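Local structure of transcriptional regulator (Actinomyces oris, 5V8C) at residues L70-S78 against S265-E273; R6-T14 against G106-T114. The protein acts as an LCP-family (LytR-Cps2A-Psr) phosphotransferase that mediates glycosylation of a surface protein anchored to the Gram-positive cell wall. All coordinates share one frame; numbering follows the deposited sequence. Where two conformers were deposited one is given.

Contact 1: L70-S78 against S265-E273; sequences LPRDLTINS and SIIVSPNQE. With PO4 (phosphate ion), chain C.
A type I turn from Pro71 to Leu74, followed by strand 75-77, receives the loop that leads into helix 272-280; Thr75, Leu74 and Ile76 meet Val268 and Pro270 there. The turn is closed by the backbone bond from Leu74 N to Pro71 O, 3.2 Å. One hydrogen bond joins the two segments, Thr75 N to Val268 O at 2.8 Å; its N-H...O angle of 174° and a carbonyl that points almost straight at the donor show a well-aligned bond. Leu74 and Ile76 bond to Leu86 and Asp84 through their backbones, so Thr75 turns its N-H to the other edge of the short strand. The touching parts run 62° apart, which argues against an added sheet strand.

Pro270 carries the packing against Leu74 and Ile76. Its CG lies 3.9 Å from Ile76 CG2, the two side chains crossing at about a right angle, and 4.0 Å from Leu74 CD1. Leu74 holds CG anti to its own N (chi1 172°), and from there CD1 extends to the proline ring. Pro270 CD rests 3.4 Å from Thr75 O, while Leu105 of helix 94-105 also touches this proline. Replacing Pro270 by an alanine removes CG and CD, which would probably open a gap beside Leu74 CD1 and Ile76 CG2. Toward the turn, Val268 CG1 comes 3.5 Å from Asp73 OD2.

Arg72, which does not touch residues 265-273, makes a weak hydrogen bond from NH2 to O3 of a phosphate ion, 3.5 Å, with phosphate O2 at the guanidinium edge and in its plane. The ion is probably from the crystallisation liquor and a single weak bond is slender evidence, but an arginine at this turn that can meet a phosphate would fit an LCP phosphotransferase.

Contact 2: R6-T14 against G106-T114; sequences RVDIAMPTT and GIPTTHLVT
Thr14 and Pro108 meet at one end of this contact, and Ile9 and Leu112 toward the other, with no hydrogen bond between the segments. Thr14 can be followed outward from its CB, which sits 3.6 Å from Pro108 CG and is also close to Pro108 CB. The methyl CG2 continues along the same ring, 3.8 Å from Pro108 CG. OG1 is anti to the backbone N (chi1 -166°); it too skirts Pro108 CG, but its polar partners are Thr287 O and Ser16 N, both outside the two segments. The two side chains cross obliquely.

Next along, Pro12 places CD 3.4 Å from Thr109 O, and its CG and CD both lie near Thr109 N. Its side chain also touches Val98 of helix 94-105. In the conformer given, Met11 packs over residues 109-112; a second was deposited, so its exact contacts are doubtful. Leu112 sends CD2 to Ile9 CD1 at 3.7 Å, crossing it at about a right angle, and more loosely to Val7 CG2 at 4.4 Å.

The segments run nearly antiparallel, 162° apart, yet their nearest CA pairs widen from 5.6 Å at Pro12 and Pro108 to 8.5 Å at Ile9 and Leu112. Such spacing, without backbone bonds, is evidence of side-chain packing and not of strand pairing. Strand 226-228 does lie between 5-7 and 111-115 in the sheet, and Leu112 N bonds to Asp228 OD2. This is an N-terminal chain that leaves the edge strand of a mixed sheet and runs, nearly antiparallel, alongside the loop before inner strand 111-115 and that strand's first residues.

From the N terminus, the chain forms the first half of contact 2 at residues 6-14, then passes through strands 23-28, 52-60 and 65-70 to the first half of contact 1 at 70-78. Residues 106-114 then close contact 2 and, much later, 265-273 close contact 1, so the two loops cross. Their centres lie 21 Å apart and they do not touch, but helix 94-105 packs on both. The disulfide between Cys102 and Cys288 ties that helix to strand 288-289, the partner of strand 13-14. Contact 2 ties the N-terminal segment to the sheet at strand 111-115; contact 1 ties the loop before helix 272-280 to the turn after strand 65-70.

Contact 1: L70-S78 against S265-E273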
loop_
_atom_site.group_PDB
_atom_site.type_symbol
_atom_site.label_atom_id
_atom_site.label_comp_id
_atom_site.label_asym_id
_atom_site.label_seq_id
_atom_site.Cartn_x
_atom_site.Cartn_y
_atom_site.Cartn_z
ATOM N N LEU A 70 2.485 -4.814 -2.689
ATOM C CA LEU A 70 1.983 -5.792 -3.654
ATOM C C LEU A 70 1.464 -5.082 -4.900
ATOM O O LEU A 70 0.532 -4.281 -4.791
ATOM C CB LEU A 70 0.883 -6.660 -3.031
ATOM C CG LEU A 70 1.277 -7.516 -1.823
ATOM C CD1 LEU A 70 0.049 -8.130 -1.170
ATOM C CD2 LEU A 70 2.270 -8.603 -2.203
ATOM N N PRO A 71 2.074 -5.327 -6.086
ATOM C CA PRO A 71 1.616 -4.641 -7.310
ATOM C C PRO A 71 0.156 -4.950 -7.662
ATOM O O PRO A 71 -0.246 -6.110 -7.635
ATOM C CB PRO A 71 2.597 -5.131 -8.379
ATOM C CG PRO A 71 3.130 -6.405 -7.861
ATOM C CD PRO A 71 3.193 -6.245 -6.376
ATOM N N ARG A 72 -0.644 -3.899 -7.929
ATOM C CA ARG A 72 -2.085 -3.984 -8.210
ATOM C C ARG A 72 -2.444 -4.836 -9.442
ATOM O O ARG A 72 -3.503 -5.464 -9.472
ATOM C CB ARG A 72 -2.696 -2.570 -8.322
ATOM C CG ARG A 72 -2.172 -1.744 -9.511
ATOM C CD ARG A 72 -2.806 -0.364 -9.655
ATOM N NE ARG A 72 -4.261 -0.413 -9.845
ATOM C CZ ARG A 72 -4.863 -0.669 -11.003
ATOM N NH1 ARG A 72 -4.146 -0.942 -12.087
ATOM N NH2 ARG A 72 -6.188 -0.667 -11.083
ATOM N N ASP A 73 -1.563 -4.837 -10.454
ATOM C CA ASP A 73 -1.754 -5.561 -11.714
ATOM C C ASP A 73 -1.427 -7.045 -11.583
ATOM O O ASP A 73 -1.752 -7.815 -12.479
ATOM C CB ASP A 73 -0.954 -4.902 -12.856
ATOM C CG ASP A 73 0.490 -4.548 -12.514
ATOM O OD1 ASP A 73 0.699 -3.690 -11.621
ATOM O OD2 ASP A 73 1.409 -5.078 -13.188
ATOM N N LEU A 74 -0.836 -7.456 -10.443
ATOM C CA LEU A 74 -0.482 -8.855 -10.181
ATOM C C LEU A 74 -1.731 -9.756 -10.144
ATOM O O LEU A 74 -2.682 -9.468 -9.424
ATOM C CB LEU A 74 0.326 -8.954 -8.873
ATOM C CG LEU A 74 0.630 -10.350 -8.329
ATOM C CD1 LEU A 74 1.886 -10.942 -8.972
ATOM C CD2 LEU A 74 0.746 -10.324 -6.821
ATOM N N THR A 75 -1.726 -10.824 -10.948
ATOM C CA THR A 75 -2.826 -11.784 -11.044
ATOM C C THR A 75 -2.516 -12.967 -10.126
ATOM O O THR A 75 -1.373 -13.422 -10.081
ATOM C CB THR A 75 -3.022 -12.205 -12.506
ATOM O OG1 THR A 75 -3.025 -11.040 -13.334
ATOM C CG2 THR A 75 -4.296 -13.002 -12.729
ATOM N N ILE A 76 -3.513 -13.419 -9.354
ATOM C CA ILE A 76 -3.370 -14.522 -8.401
ATOM C C ILE A 76 -4.613 -15.442 -8.413
ATOM O O ILE A 76 -5.615 -15.103 -9.043
ATOM C CB ILE A 76 -3.091 -13.980 -6.965
ATOM C CG1 ILE A 76 -4.197 -13.010 -6.501
ATOM C CG2 ILE A 76 -1.689 -13.367 -6.835
ATOM C CD1 ILE A 76 -4.464 -13.017 -5.019
ATOM N N ASN A 77 -4.567 -16.569 -7.669
ATOM C CA ASN A 77 -5.720 -17.456 -7.518
ATOM C C ASN A 77 -6.661 -16.850 -6.465
ATOM O O ASN A 77 -6.426 -17.008 -5.264
ATOM C CB ASN A 77 -5.277 -18.883 -7.131
ATOM C CG ASN A 77 -6.383 -19.925 -7.097
ATOM O OD1 ASN A 77 -6.255 -20.975 -6.457
ATOM N ND2 ASN A 77 -7.482 -19.690 -7.802
ATOM N N SER A 78 -7.689 -16.099 -6.920
ATOM C CA SER A 78 -8.639 -15.418 -6.032
ATOM C C SER A 78 -9.513 -16.394 -5.242
ATOM O O SER A 78 -9.511 -16.359 -4.011
ATOM C CB SER A 78 -9.509 -14.438 -6.812
ATOM O OG SER A 78 -10.334 -15.112 -7.748
ATOM N N SER A 265 5.616 -11.053 -20.357
ATOM C CA SER A 265 4.437 -11.912 -20.231
ATOM C C SER A 265 3.150 -11.079 -20.291
ATOM O O SER A 265 3.135 -9.942 -19.823
ATOM C CB SER A 265 4.483 -12.711 -18.935
ATOM O OG SER A 265 3.409 -13.633 -18.893
ATOM N N ILE A 266 2.078 -11.641 -20.884
ATOM C CA ILE A 266 0.774 -10.976 -20.985
ATOM C C ILE A 266 0.207 -10.797 -19.581
ATOM O O ILE A 266 -0.142 -9.689 -19.206
ATOM C CB ILE A 266 -0.212 -11.756 -21.907
ATOM C CG1 ILE A 266 0.370 -11.998 -23.316
ATOM C CG2 ILE A 266 -1.595 -11.092 -21.962
ATOM C CD1 ILE A 266 0.116 -10.906 -24.341
ATOM N N ILE A 267 0.127 -11.886 -18.810
ATOM C CA ILE A 267 -0.372 -11.865 -17.438
ATOM C C ILE A 267 0.808 -11.822 -16.443
ATOM O O ILE A 267 1.767 -12.587 -16.591
ATOM C CB ILE A 267 -1.403 -13.008 -17.154
ATOM C CG1 ILE A 267 -0.771 -14.244 -16.495
ATOM C CG2 ILE A 267 -2.207 -13.400 -18.397
ATOM C CD1 ILE A 267 -1.104 -14.346 -15.027
ATOM N N VAL A 268 0.755 -10.902 -15.466
ATOM C CA VAL A 268 1.815 -10.771 -14.463
ATOM C C VAL A 268 1.495 -11.686 -13.270
ATOM O O VAL A 268 0.578 -11.435 -12.486
ATOM C CB VAL A 268 2.181 -9.295 -14.097
ATOM C CG1 VAL A 268 0.996 -8.345 -14.235
ATOM C CG2 VAL A 268 2.842 -9.178 -12.722
ATOM N N SER A 269 2.205 -12.809 -13.215
ATOM C CA SER A 269 1.987 -13.857 -12.226
ATOM C C SER A 269 3.110 -13.931 -11.180
ATOM O O SER A 269 4.248 -13.555 -11.478
ATOM C CB SER A 269 1.843 -15.202 -12.935
ATOM O OG SER A 269 0.613 -15.824 -12.601
ATOM N N PRO A 270 2.843 -14.459 -9.964
ATOM C CA PRO A 270 3.935 -14.612 -8.991
ATOM C C PRO A 270 4.928 -15.673 -9.454
ATOM O O PRO A 270 4.525 -16.764 -9.869
ATOM C CB PRO A 270 3.221 -15.031 -7.692
ATOM C CG PRO A 270 1.748 -14.828 -7.947
ATOM C CD PRO A 270 1.570 -14.975 -9.426
ATOM N N ASN A 271 6.219 -15.321 -9.448
ATOM C CA ASN A 271 7.300 -16.228 -9.834
ATOM C C ASN A 271 7.967 -16.836 -8.595
ATOM O O ASN A 271 7.514 -16.585 -7.472
ATOM C CB ASN A 271 8.328 -15.513 -10.732
ATOM C CG ASN A 271 8.933 -14.234 -10.188
ATOM O OD1 ASN A 271 9.558 -13.470 -10.923
ATOM N ND2 ASN A 271 8.786 -13.966 -8.905
ATOM N N GLN A 272 9.045 -17.622 -8.794
ATOM C CA GLN A 272 9.792 -18.226 -7.692
ATOM C C GLN A 272 10.324 -17.151 -6.724
ATOM O O GLN A 272 10.155 -17.306 -5.512
ATOM C CB GLN A 272 10.918 -19.130 -8.219
ATOM C CG GLN A 272 11.669 -19.894 -7.129
ATOM C CD GLN A 272 10.806 -20.911 -6.422
ATOM O OE1 GLN A 272 10.513 -21.989 -6.950
ATOM N NE2 GLN A 272 10.410 -20.604 -5.193
ATOM N N GLU A 273 10.899 -16.042 -7.255
ATOM C CA GLU A 273 11.407 -14.920 -6.447
ATOM C C GLU A 273 10.342 -14.406 -5.460
ATOM O O GLU A 273 10.634 -14.244 -4.271
ATOM C CB GLU A 273 11.860 -13.756 -7.339
ATOM C CG GLU A 273 13.275 -13.848 -7.877
ATOM C CD GLU A 273 13.704 -12.562 -8.563
ATOM O OE1 GLU A 273 14.319 -11.705 -7.887
ATOM O OE2 GLU A 273 13.344 -12.370 -9.748
HETATM P P PO4 C . -6.981 -0.033 -15.368
HETATM O O1 PO4 C . -8.148 -0.235 -16.442
HETATM O O2 PO4 C . -6.286 -1.446 -15.085
HETATM O O3 PO4 C . -7.604 0.529 -14.005
HETATM O O4 PO4 C . -5.931 0.973 -15.914
#

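Contact 2: R6-T14 against G106-T114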
loop_
_atom_site.group_PDB
_atom_site.type_symbol
_atom_site.label_atom_id
_atom_site.label_comp_id
_atom_site.label_asym_id
_atom_site.label_seq_id
_atom_site.Cartn_x
_atom_site.Cartn_y
_atom_site.Cartn_z
ATOM N N ARG A 6 -16.405 1.394 10.164
ATOM C CA ARG A 6 -16.210 -0.014 10.483
ATOM C C ARG A 6 -16.738 -0.955 9.405
ATOM O O ARG A 6 -17.736 -0.659 8.738
ATOM C CB ARG A 6 -16.775 -0.372 11.869
ATOM C CG ARG A 6 -16.424 0.613 12.992
ATOM C CD ARG A 6 -14.933 0.835 13.179
ATOM N NE ARG A 6 -14.274 -0.322 13.778
ATOM C CZ ARG A 6 -13.482 -0.255 14.840
ATOM N NH1 ARG A 6 -13.237 0.913 15.423
ATOM N NH2 ARG A 6 -12.931 -1.355 15.332
ATOM N N VAL A 7 -16.032 -2.071 9.209
ATOM C CA VAL A 7 -16.423 -3.093 8.253
ATOM C C VAL A 7 -16.304 -4.459 8.891
ATOM O O VAL A 7 -15.303 -4.757 9.537
ATOM C CB VAL A 7 -15.682 -3.016 6.892
ATOM C CG1 VAL A 7 -16.318 -1.980 5.977
ATOM C CG2 VAL A 7 -14.190 -2.747 7.071
ATOM N N ASP A 8 -17.337 -5.285 8.740
ATOM C CA ASP A 8 -17.271 -6.635 9.266
ATOM C C ASP A 8 -16.479 -7.474 8.268
ATOM O O ASP A 8 -16.832 -7.524 7.088
ATOM C CB ASP A 8 -18.681 -7.215 9.500
ATOM C CG ASP A 8 -19.522 -6.443 10.506
ATOM O OD1 ASP A 8 -19.166 -6.446 11.710
ATOM O OD2 ASP A 8 -20.569 -5.889 10.101
ATOM N N ILE A 9 -15.346 -8.025 8.714
ATOM C CA ILE A 9 -14.527 -8.896 7.886
ATOM C C ILE A 9 -14.247 -10.176 8.639
ATOM O O ILE A 9 -13.860 -10.132 9.810
ATOM C CB ILE A 9 -13.229 -8.188 7.363
ATOM C CG1 ILE A 9 -13.481 -7.496 6.017
ATOM C CG2 ILE A 9 -12.029 -9.153 7.235
ATOM C CD1 ILE A 9 -13.752 -6.120 6.133
ATOM N N ALA A 10 -14.482 -11.319 7.981
ATOM C CA ALA A 10 -14.156 -12.630 8.528
ATOM C C ALA A 10 -12.689 -12.861 8.184
ATOM O O ALA A 10 -12.352 -13.111 7.020
ATOM C CB ALA A 10 -15.038 -13.709 7.909
ATOM N N MET A 11 -11.823 -12.689 9.196
ATOM C CA MET A 11 -10.384 -12.844 9.031
ATOM C C MET A 11 -10.020 -14.284 8.697
ATOM O O MET A 11 -10.657 -15.210 9.193
ATOM C CB MET A 11 -9.612 -12.346 10.265
ATOM C CG MET A 11 -9.562 -10.828 10.385
ATOM S SD MET A 11 -8.865 -9.979 8.939
ATOM C CE MET A 11 -9.008 -8.350 9.456
ATOM N N PRO A 12 -9.026 -14.515 7.794
ATOM C CA PRO A 12 -8.678 -15.902 7.446
ATOM C C PRO A 12 -7.981 -16.617 8.596
ATOM O O PRO A 12 -7.534 -15.980 9.545
ATOM C CB PRO A 12 -7.722 -15.747 6.246
ATOM C CG PRO A 12 -7.782 -14.323 5.850
ATOM C CD PRO A 12 -8.150 -13.567 7.075
ATOM N N THR A 13 -7.870 -17.943 8.494
ATOM C CA THR A 13 -7.182 -18.802 9.464
ATOM C C THR A 13 -5.930 -19.402 8.822
ATOM O O THR A 13 -5.900 -19.610 7.606
ATOM C CB THR A 13 -8.132 -19.890 10.030
ATOM O OG1 THR A 13 -8.698 -20.659 8.957
ATOM C CG2 THR A 13 -9.247 -19.303 10.912
ATOM N N THR A 14 -4.892 -19.644 9.625
ATOM C CA THR A 14 -3.648 -20.250 9.154
ATOM C C THR A 14 -3.125 -21.300 10.126
ATOM O O THR A 14 -3.440 -21.259 11.318
ATOM C CB THR A 14 -2.572 -19.190 8.845
ATOM O OG1 THR A 14 -1.525 -19.811 8.107
ATOM C CG2 THR A 14 -1.980 -18.543 10.109
ATOM N N GLY A 106 -1.066 -16.795 0.169
ATOM C CA GLY A 106 -0.935 -17.383 1.493
ATOM C C GLY A 106 -0.730 -16.356 2.579
ATOM O O GLY A 106 -0.109 -16.659 3.601
ATOM N N ILE A 107 -1.233 -15.124 2.374
ATOM C CA ILE A 107 -1.067 -14.105 3.394
ATOM C C ILE A 107 -2.335 -14.041 4.281
ATOM O O ILE A 107 -3.394 -13.586 3.835
ATOM C CB ILE A 107 -0.535 -12.711 2.884
ATOM C CG1 ILE A 107 -1.630 -11.635 2.773
ATOM C CG2 ILE A 107 0.276 -12.802 1.590
ATOM C CD1 ILE A 107 -1.668 -10.722 3.984
ATOM N N PRO A 108 -2.242 -14.533 5.541
ATOM C CA PRO A 108 -3.400 -14.466 6.443
ATOM C C PRO A 108 -3.474 -13.106 7.146
ATOM O O PRO A 108 -2.681 -12.811 8.045
ATOM C CB PRO A 108 -3.164 -15.637 7.421
ATOM C CG PRO A 108 -1.741 -16.120 7.157
ATOM C CD PRO A 108 -1.086 -15.134 6.229
ATOM N N THR A 109 -4.423 -12.272 6.715
ATOM C CA THR A 109 -4.637 -10.934 7.247
ATOM C C THR A 109 -5.164 -10.971 8.695
ATOM O O THR A 109 -6.184 -11.590 8.980
ATOM C CB THR A 109 -5.516 -10.138 6.279
ATOM O OG1 THR A 109 -4.813 -10.018 5.047
ATOM C CG2 THR A 109 -5.865 -8.754 6.790
ATOM N N THR A 110 -4.452 -10.288 9.592
ATOM C CA THR A 110 -4.769 -10.186 11.015
ATOM C C THR A 110 -5.591 -8.909 11.287
ATOM O O THR A 110 -6.535 -8.942 12.080
ATOM C CB THR A 110 -3.455 -10.298 11.815
ATOM O OG1 THR A 110 -2.991 -11.645 11.721
ATOM C CG2 THR A 110 -3.605 -9.925 13.282
ATOM N N HIS A 111 -5.256 -7.802 10.590
ATOM C CA HIS A 111 -5.930 -6.512 10.732
ATOM C C HIS A 111 -6.147 -5.857 9.365
ATOM O O HIS A 111 -5.429 -6.170 8.416
ATOM C CB HIS A 111 -5.115 -5.584 11.642
ATOM C CG HIS A 111 -4.853 -6.144 13.000
ATOM N ND1 HIS A 111 -5.845 -6.209 13.957
ATOM C CD2 HIS A 111 -3.711 -6.648 13.521
ATOM C CE1 HIS A 111 -5.276 -6.732 15.030
ATOM N NE2 HIS A 111 -3.994 -7.021 14.812
ATOM N N LEU A 112 -7.117 -4.941 9.260
ATOM C CA LEU A 112 -7.407 -4.302 7.984
ATOM C C LEU A 112 -7.626 -2.800 8.106
ATOM O O LEU A 112 -8.476 -2.356 8.891
ATOM C CB LEU A 112 -8.601 -4.967 7.261
ATOM C CG LEU A 112 -8.990 -4.305 5.911
ATOM C CD1 LEU A 112 -8.119 -4.797 4.762
ATOM C CD2 LEU A 112 -10.453 -4.488 5.596
ATOM N N VAL A 113 -6.884 -2.029 7.276
ATOM C CA VAL A 113 -6.994 -0.577 7.153
ATOM C C VAL A 113 -7.342 -0.237 5.697
ATOM O O VAL A 113 -6.683 -0.717 4.768
ATOM C CB VAL A 113 -5.728 0.186 7.635
ATOM C CG1 VAL A 113 -6.006 1.682 7.755
ATOM C CG2 VAL A 113 -5.225 -0.366 8.964
ATOM N N THR A 114 -8.390 0.571 5.511
ATOM C CA THR A 114 -8.870 1.005 4.201
ATOM C C THR A 114 -8.893 2.527 4.145
ATOM O O THR A 114 -9.342 3.180 5.085
ATOM C CB THR A 114 -10.210 0.328 3.895
ATOM O OG1 THR A 114 -9.947 -1.036 3.572
ATOM C CG2 THR A 114 -10.985 0.997 2.769
#